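Local coordinates for glyoxylate-induced Protein (PDB 1SQ4) that is of uncertain function but folds as a double cupin barrel and may act as a ureidoglycine aminohydrolase, at residues E208-K222 and V234-Q248. Numbering follows the deposited sequence.
Sequences ETHVMEHGLYVLEGK and VEAGDFMWLRAFCPQ
Leu216 and Met240 face each other as a hydrogen-bonded pair of the antiparallel strands 212-220 and 239-244, Leu216 N reaching Met240 O at 2.9 Å. Their side chains project to the same side of the sheet into the close-packed, buried part of the contact, where Leu216 CD2 meets both the terminal methyl of selenomethionine Met240 and, at 3.6 Å, CD1 of Leu242. Tyr225 of strand 222-227 packs on Leu216 and Met240. Also on this side, the ring of His214 is held by its ND1-H, which bonds Met212 O at 2.8 Å close to the ring plane, while the amide NE2 of Gln248 comes to the ring edge from the other segment. That amide's OE1 bonds Tyr225, whereas its NE2 makes a weak, 3.3 Å bond to Glu208 OE2, with the carboxylate and amide planes nearly perpendicular (86°). On the reverse side Gly215, lacking a side chain, leaves its CA 3.7 Å from Phe239 CZ, and the torsion that sets CG of Trp241 anti to the backbone N (chi1 174°) swings the indole across the neighbouring strand, so that His214 O lies over one face, near the rim. Both segments belong to the second cupin domain of this bicupin, and the strands pair in one of its barrel sheets; the Tyr217 and Phe239 side chains reach strand 69-76 of the first cupin domain. Beyond Trp241, Glu213 is buried and its OE2 forms a salt bridge with Arg59 of the second subunit. Past Tyr217 the ladder gives way to a type II turn, Glu235 to Asp238, whose Gly237 N bonds Val218 O at 2.8 Å. By contrast with the leucine cluster, Lys222 is solvent-exposed: its aliphatic carbons run alongside Glu235, Lys222 CG lying 3.5 Å from Glu235 CB, but its end leads away, Lys222 NZ staying 5.7 Å from Glu235 OE2.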
loop_
_atom_site.group_PDB
_atom_site.type_symbol
_atom_site.label_atom_id
_atom_site.label_comp_id
_atom_site.label_asym_id
_atom_site.label_seq_id
_atom_site.Cartn_x
_atom_site.Cartn_y
_atom_site.Cartn_z
ATOM N N GLU A 208 25.704 -0.157 8.654
ATOM C CA GLU A 208 25.624 -1.609 8.578
ATOM C C GLU A 208 26.983 -2.181 8.955
ATOM O O GLU A 208 28.007 -1.733 8.450
ATOM C CB GLU A 208 25.231 -2.037 7.158
ATOM C CG GLU A 208 24.935 -3.532 6.989
ATOM C CD GLU A 208 23.845 -3.810 5.938
ATOM O OE1 GLU A 208 23.986 -3.338 4.781
ATOM O OE2 GLU A 208 22.850 -4.503 6.271
ATOM N N THR A 209 26.998 -3.147 9.864
ATOM C CA THR A 209 28.255 -3.757 10.278
ATOM C C THR A 209 28.266 -5.226 9.922
ATOM O O THR A 209 29.288 -5.881 10.040
ATOM C CB THR A 209 28.487 -3.644 11.789
ATOM O OG1 THR A 209 27.321 -4.103 12.485
ATOM C CG2 THR A 209 28.790 -2.214 12.176
ATOM N N HIS A 210 27.122 -5.744 9.494
ATOM C CA HIS A 210 27.017 -7.149 9.117
ATOM C C HIS A 210 26.109 -7.206 7.915
ATOM O O HIS A 210 25.175 -6.427 7.824
ATOM C CB HIS A 210 26.412 -7.973 10.249
ATOM C CG HIS A 210 26.609 -9.444 10.091
ATOM N ND1 HIS A 210 27.836 -9.998 9.807
ATOM C CD2 HIS A 210 25.746 -10.479 10.222
ATOM C CE1 HIS A 210 27.724 -11.313 9.775
ATOM N NE2 HIS A 210 26.464 -11.629 10.025
ATOM N N VAL A 211 26.378 -8.125 6.998
ATOM C CA VAL A 211 25.578 -8.220 5.791
ATOM C C VAL A 211 24.390 -9.159 5.976
ATOM O O VAL A 211 23.330 -8.958 5.394
ATOM C CB VAL A 211 26.462 -8.673 4.594
ATOM C CG1 VAL A 211 26.825 -10.139 4.741
ATOM C CG2 VAL A 211 25.751 -8.431 3.299
HETATM N N MSE A 212 24.565 -10.178 6.802
HETATM C CA MSE A 212 23.497 -11.129 7.056
HETATM C C MSE A 212 22.658 -10.664 8.234
HETATM O O MSE A 212 22.905 -9.600 8.791
HETATM C CB MSE A 212 24.091 -12.512 7.308
HETATM C CG MSE A 212 24.911 -13.031 6.121
HETATM SE SE MSE A 212 23.830 -13.380 4.538
HETATM C CE MSE A 212 24.211 -11.787 3.520
ATOM N N GLU A 213 21.661 -11.454 8.609
ATOM C CA GLU A 213 20.783 -11.085 9.708
ATOM C C GLU A 213 21.490 -11.009 11.055
ATOM O O GLU A 213 22.425 -11.754 11.328
ATOM C CB GLU A 213 19.618 -12.070 9.794
ATOM C CG GLU A 213 20.022 -13.547 9.812
ATOM C CD GLU A 213 20.232 -14.121 8.412
ATOM O OE1 GLU A 213 19.284 -14.077 7.593
ATOM O OE2 GLU A 213 21.344 -14.614 8.130
ATOM N N HIS A 214 21.045 -10.081 11.887
ATOM C CA HIS A 214 21.605 -9.921 13.209
ATOM C C HIS A 214 20.720 -9.017 14.041
ATOM O O HIS A 214 19.914 -8.254 13.505
ATOM C CB HIS A 214 23.029 -9.372 13.157
ATOM C CG HIS A 214 23.161 -8.066 12.446
ATOM N ND1 HIS A 214 23.031 -7.951 11.080
ATOM C CD2 HIS A 214 23.438 -6.825 12.904
ATOM C CE1 HIS A 214 23.221 -6.694 10.725
ATOM N NE2 HIS A 214 23.470 -5.990 11.814
ATOM N N GLY A 215 20.859 -9.120 15.359
ATOM C CA GLY A 215 20.038 -8.323 16.243
ATOM C C GLY A 215 20.762 -7.141 16.824
ATOM O O GLY A 215 21.987 -7.133 16.918
ATOM N N LEU A 216 19.981 -6.136 17.206
ATOM C CA LEU A 216 20.486 -4.908 17.805
ATOM C C LEU A 216 19.641 -4.608 19.021
ATOM O O LEU A 216 18.424 -4.607 18.927
ATOM C CB LEU A 216 20.350 -3.748 16.823
ATOM C CG LEU A 216 21.461 -3.530 15.814
ATOM C CD1 LEU A 216 22.007 -4.844 15.308
ATOM C CD2 LEU A 216 20.909 -2.698 14.659
ATOM N N TYR A 217 20.278 -4.357 20.158
ATOM C CA TYR A 217 19.539 -4.026 21.376
ATOM C C TYR A 217 20.102 -2.725 21.929
ATOM O O TYR A 217 21.234 -2.683 22.399
ATOM C CB TYR A 217 19.666 -5.141 22.424
ATOM C CG TYR A 217 18.879 -4.870 23.686
ATOM C CD1 TYR A 217 19.326 -3.951 24.624
ATOM C CD2 TYR A 217 17.650 -5.493 23.911
ATOM C CE1 TYR A 217 18.576 -3.651 25.753
ATOM C CE2 TYR A 217 16.889 -5.201 25.045
ATOM C CZ TYR A 217 17.365 -4.274 25.961
ATOM O OH TYR A 217 16.635 -3.984 27.091
ATOM N N VAL A 218 19.314 -1.663 21.882
ATOM C CA VAL A 218 19.802 -0.382 22.360
ATOM C C VAL A 218 20.018 -0.390 23.870
ATOM O O VAL A 218 19.073 -0.521 24.641
ATOM C CB VAL A 218 18.831 0.751 21.983
ATOM C CG1 VAL A 218 19.453 2.095 22.304
ATOM C CG2 VAL A 218 18.488 0.657 20.506
ATOM N N LEU A 219 21.274 -0.249 24.278
ATOM C CA LEU A 219 21.621 -0.232 25.688
ATOM C C LEU A 219 21.489 1.160 26.295
ATOM O O LEU A 219 21.122 1.309 27.459
ATOM C CB LEU A 219 23.058 -0.724 25.908
ATOM C CG LEU A 219 23.320 -2.225 25.777
ATOM C CD1 LEU A 219 24.767 -2.531 26.100
ATOM C CD2 LEU A 219 22.385 -2.987 26.706
ATOM N N GLU A 220 21.783 2.179 25.504
ATOM C CA GLU A 220 21.731 3.535 25.999
ATOM C C GLU A 220 21.537 4.560 24.912
ATOM O O GLU A 220 22.043 4.406 23.802
ATOM C CB GLU A 220 23.025 3.831 26.735
ATOM C CG GLU A 220 23.246 5.270 27.070
ATOM C CD GLU A 220 24.619 5.491 27.650
ATOM O OE1 GLU A 220 25.591 4.947 27.074
ATOM O OE2 GLU A 220 24.732 6.206 28.677
ATOM N N GLY A 221 20.808 5.616 25.245
ATOM C CA GLY A 221 20.589 6.681 24.292
ATOM C C GLY A 221 19.334 6.585 23.458
ATOM O O GLY A 221 18.472 5.729 23.649
ATOM N N LYS A 222 19.244 7.509 22.517
ATOM C CA LYS A 222 18.123 7.594 21.611
ATOM C C LYS A 222 18.699 8.051 20.282
ATOM O O LYS A 222 19.787 8.634 20.230
ATOM C CB LYS A 222 17.092 8.613 22.128
ATOM C CG LYS A 222 16.555 8.310 23.528
ATOM C CD LYS A 222 15.097 8.776 23.760
ATOM C CE LYS A 222 14.922 10.299 23.797
ATOM N NZ LYS A 222 15.098 10.956 22.459
ATOM N N VAL A 234 14.426 5.322 18.023
ATOM C CA VAL A 234 14.676 4.200 18.917
ATOM C C VAL A 234 15.372 4.711 20.168
ATOM O O VAL A 234 16.107 5.690 20.111
ATOM C CB VAL A 234 15.565 3.137 18.251
ATOM C CG1 VAL A 234 14.847 2.534 17.039
ATOM C CG2 VAL A 234 16.891 3.755 17.846
ATOM N N GLU A 235 15.139 4.051 21.296
ATOM C CA GLU A 235 15.763 4.459 22.553
ATOM C C GLU A 235 16.216 3.223 23.325
ATOM O O GLU A 235 15.955 2.099 22.899
ATOM C CB GLU A 235 14.767 5.250 23.396
ATOM C CG GLU A 235 13.506 4.465 23.706
ATOM C CD GLU A 235 12.550 5.209 24.612
ATOM O OE1 GLU A 235 11.493 4.628 24.939
ATOM O OE2 GLU A 235 12.850 6.364 24.996
ATOM N N ALA A 236 16.873 3.431 24.464
ATOM C CA ALA A 236 17.360 2.312 25.271
ATOM C C ALA A 236 16.247 1.341 25.623
ATOM O O ALA A 236 15.221 1.738 26.163
ATOM C CB ALA A 236 18.016 2.820 26.534
ATOM N N GLY A 237 16.460 0.068 25.312
ATOM C CA GLY A 237 15.457 -0.935 25.601
ATOM C C GLY A 237 14.785 -1.455 24.343
ATOM O O GLY A 237 14.171 -2.521 24.347
ATOM N N ASP A 238 14.889 -0.698 23.259
ATOM C CA ASP A 238 14.286 -1.123 22.013
ATOM C C ASP A 238 15.203 -2.119 21.333
ATOM O O ASP A 238 16.421 -2.063 21.490
ATOM C CB ASP A 238 14.023 0.072 21.089
ATOM C CG ASP A 238 12.989 1.039 21.657
ATOM O OD1 ASP A 238 12.316 0.689 22.653
ATOM O OD2 ASP A 238 12.844 2.150 21.099
ATOM N N PHE A 239 14.593 -3.036 20.592
ATOM C CA PHE A 239 15.310 -4.071 19.874
ATOM C C PHE A 239 14.964 -3.995 18.385
ATOM O O PHE A 239 13.796 -3.851 18.021
ATOM C CB PHE A 239 14.916 -5.447 20.420
ATOM C CG PHE A 239 15.618 -6.583 19.746
ATOM C CD1 PHE A 239 16.975 -6.786 19.945
ATOM C CD2 PHE A 239 14.943 -7.408 18.858
ATOM C CE1 PHE A 239 17.652 -7.781 19.274
ATOM C CE2 PHE A 239 15.618 -8.411 18.178
ATOM C CZ PHE A 239 16.979 -8.594 18.387
HETATM N N MSE A 240 15.983 -4.077 17.532
HETATM C CA MSE A 240 15.786 -4.046 16.084
HETATM C C MSE A 240 16.355 -5.317 15.495
HETATM O O MSE A 240 17.466 -5.711 15.838
HETATM C CB MSE A 240 16.511 -2.854 15.448
HETATM C CG MSE A 240 16.099 -1.483 15.969
HETATM SE SE MSE A 240 17.245 -0.068 15.283
HETATM C CE MSE A 240 18.899 -0.522 16.137
ATOM N N TRP A 241 15.598 -5.955 14.614
ATOM C CA TRP A 241 16.060 -7.172 13.963
ATOM C C TRP A 241 16.185 -6.941 12.475
ATOM O O TRP A 241 15.228 -6.516 11.834
ATOM C CB TRP A 241 15.091 -8.323 14.202
ATOM C CG TRP A 241 15.467 -9.536 13.423
ATOM C CD1 TRP A 241 14.914 -9.964 12.263
ATOM C CD2 TRP A 241 16.549 -10.429 13.707
ATOM N NE1 TRP A 241 15.583 -11.071 11.798
ATOM C CE2 TRP A 241 16.589 -11.381 12.669
ATOM C CE3 TRP A 241 17.483 -10.519 14.746
ATOM C CZ2 TRP A 241 17.531 -12.400 12.628
ATOM C CZ3 TRP A 241 18.420 -11.529 14.708
ATOM C CH2 TRP A 241 18.434 -12.462 13.660
ATOM N N LEU A 242 17.362 -7.237 11.929
ATOM C CA LEU A 242 17.629 -7.064 10.503
ATOM C C LEU A 242 17.711 -8.388 9.745
ATOM O O LEU A 242 18.374 -9.320 10.194
ATOM C CB LEU A 242 18.917 -6.278 10.311
ATOM C CG LEU A 242 18.760 -4.780 10.571
ATOM C CD1 LEU A 242 19.426 -4.368 11.861
ATOM C CD2 LEU A 242 19.375 -4.032 9.391
ATOM N N ARG A 243 17.045 -8.445 8.587
ATOM C CA ARG A 243 16.967 -9.639 7.739
ATOM C C ARG A 243 18.192 -10.010 6.918
ATOM O O ARG A 243 18.566 -11.192 6.858
ATOM C CB ARG A 243 15.772 -9.542 6.778
ATOM C CG ARG A 243 14.518 -10.290 7.216
ATOM C CD ARG A 243 14.259 -11.568 6.406
ATOM N NE ARG A 243 13.139 -12.332 6.952
ATOM C CZ ARG A 243 11.880 -11.905 6.954
ATOM N NH1 ARG A 243 10.914 -12.654 7.480
ATOM N NH2 ARG A 243 11.587 -10.732 6.411
ATOM N N ALA A 244 18.796 -9.028 6.266
ATOM C CA ALA A 244 19.973 -9.262 5.428
ATOM C C ALA A 244 19.984 -8.207 4.349
ATOM O O ALA A 244 18.964 -7.936 3.713
ATOM C CB ALA A 244 19.949 -10.643 4.789
ATOM N N PHE A 245 21.157 -7.619 4.161
ATOM C CA PHE A 245 21.353 -6.570 3.193
ATOM C C PHE A 245 20.474 -5.384 3.517
ATOM O O PHE A 245 20.473 -4.397 2.794
ATOM C CB PHE A 245 21.057 -7.091 1.799
ATOM C CG PHE A 245 21.972 -8.179 1.363
ATOM C CD1 PHE A 245 23.294 -7.902 1.033
ATOM C CD2 PHE A 245 21.517 -9.490 1.294
ATOM C CE1 PHE A 245 24.155 -8.918 0.627
ATOM C CE2 PHE A 245 22.366 -10.516 0.892
ATOM C CZ PHE A 245 23.688 -10.228 0.560
ATOM N N CYS A 246 19.729 -5.476 4.612
ATOM C CA CYS A 246 18.867 -4.373 5.019
ATOM C C CYS A 246 19.713 -3.120 5.267
ATOM O O CYS A 246 20.584 -3.118 6.130
ATOM C CB CYS A 246 18.114 -4.737 6.293
ATOM S SG CYS A 246 17.016 -3.423 6.870
ATOM N N PRO A 247 19.475 -2.041 4.506
ATOM C CA PRO A 247 20.265 -0.821 4.708
ATOM C C PRO A 247 20.146 -0.273 6.136
ATOM O O PRO A 247 19.086 -0.357 6.759
ATOM C CB PRO A 247 19.687 0.135 3.668
ATOM C CG PRO A 247 19.218 -0.791 2.587
ATOM C CD PRO A 247 18.556 -1.882 3.368
ATOM N N GLN A 248 21.239 0.284 6.645
ATOM C CA GLN A 248 21.263 0.837 7.996
ATOM C C GLN A 248 21.941 2.191 8.052
ATOM O O GLN A 248 23.130 2.318 7.755
ATOM C CB GLN A 248 22.009 -0.103 8.933
ATOM C CG GLN A 248 21.581 -1.549 8.862
ATOM C CD GLN A 248 22.319 -2.385 9.877
ATOM O OE1 GLN A 248 22.257 -2.100 11.067
ATOM N NE2 GLN A 248 23.025 -3.414 9.421
HETATM O O HOH W 1 14.009 -3.816 27.019
#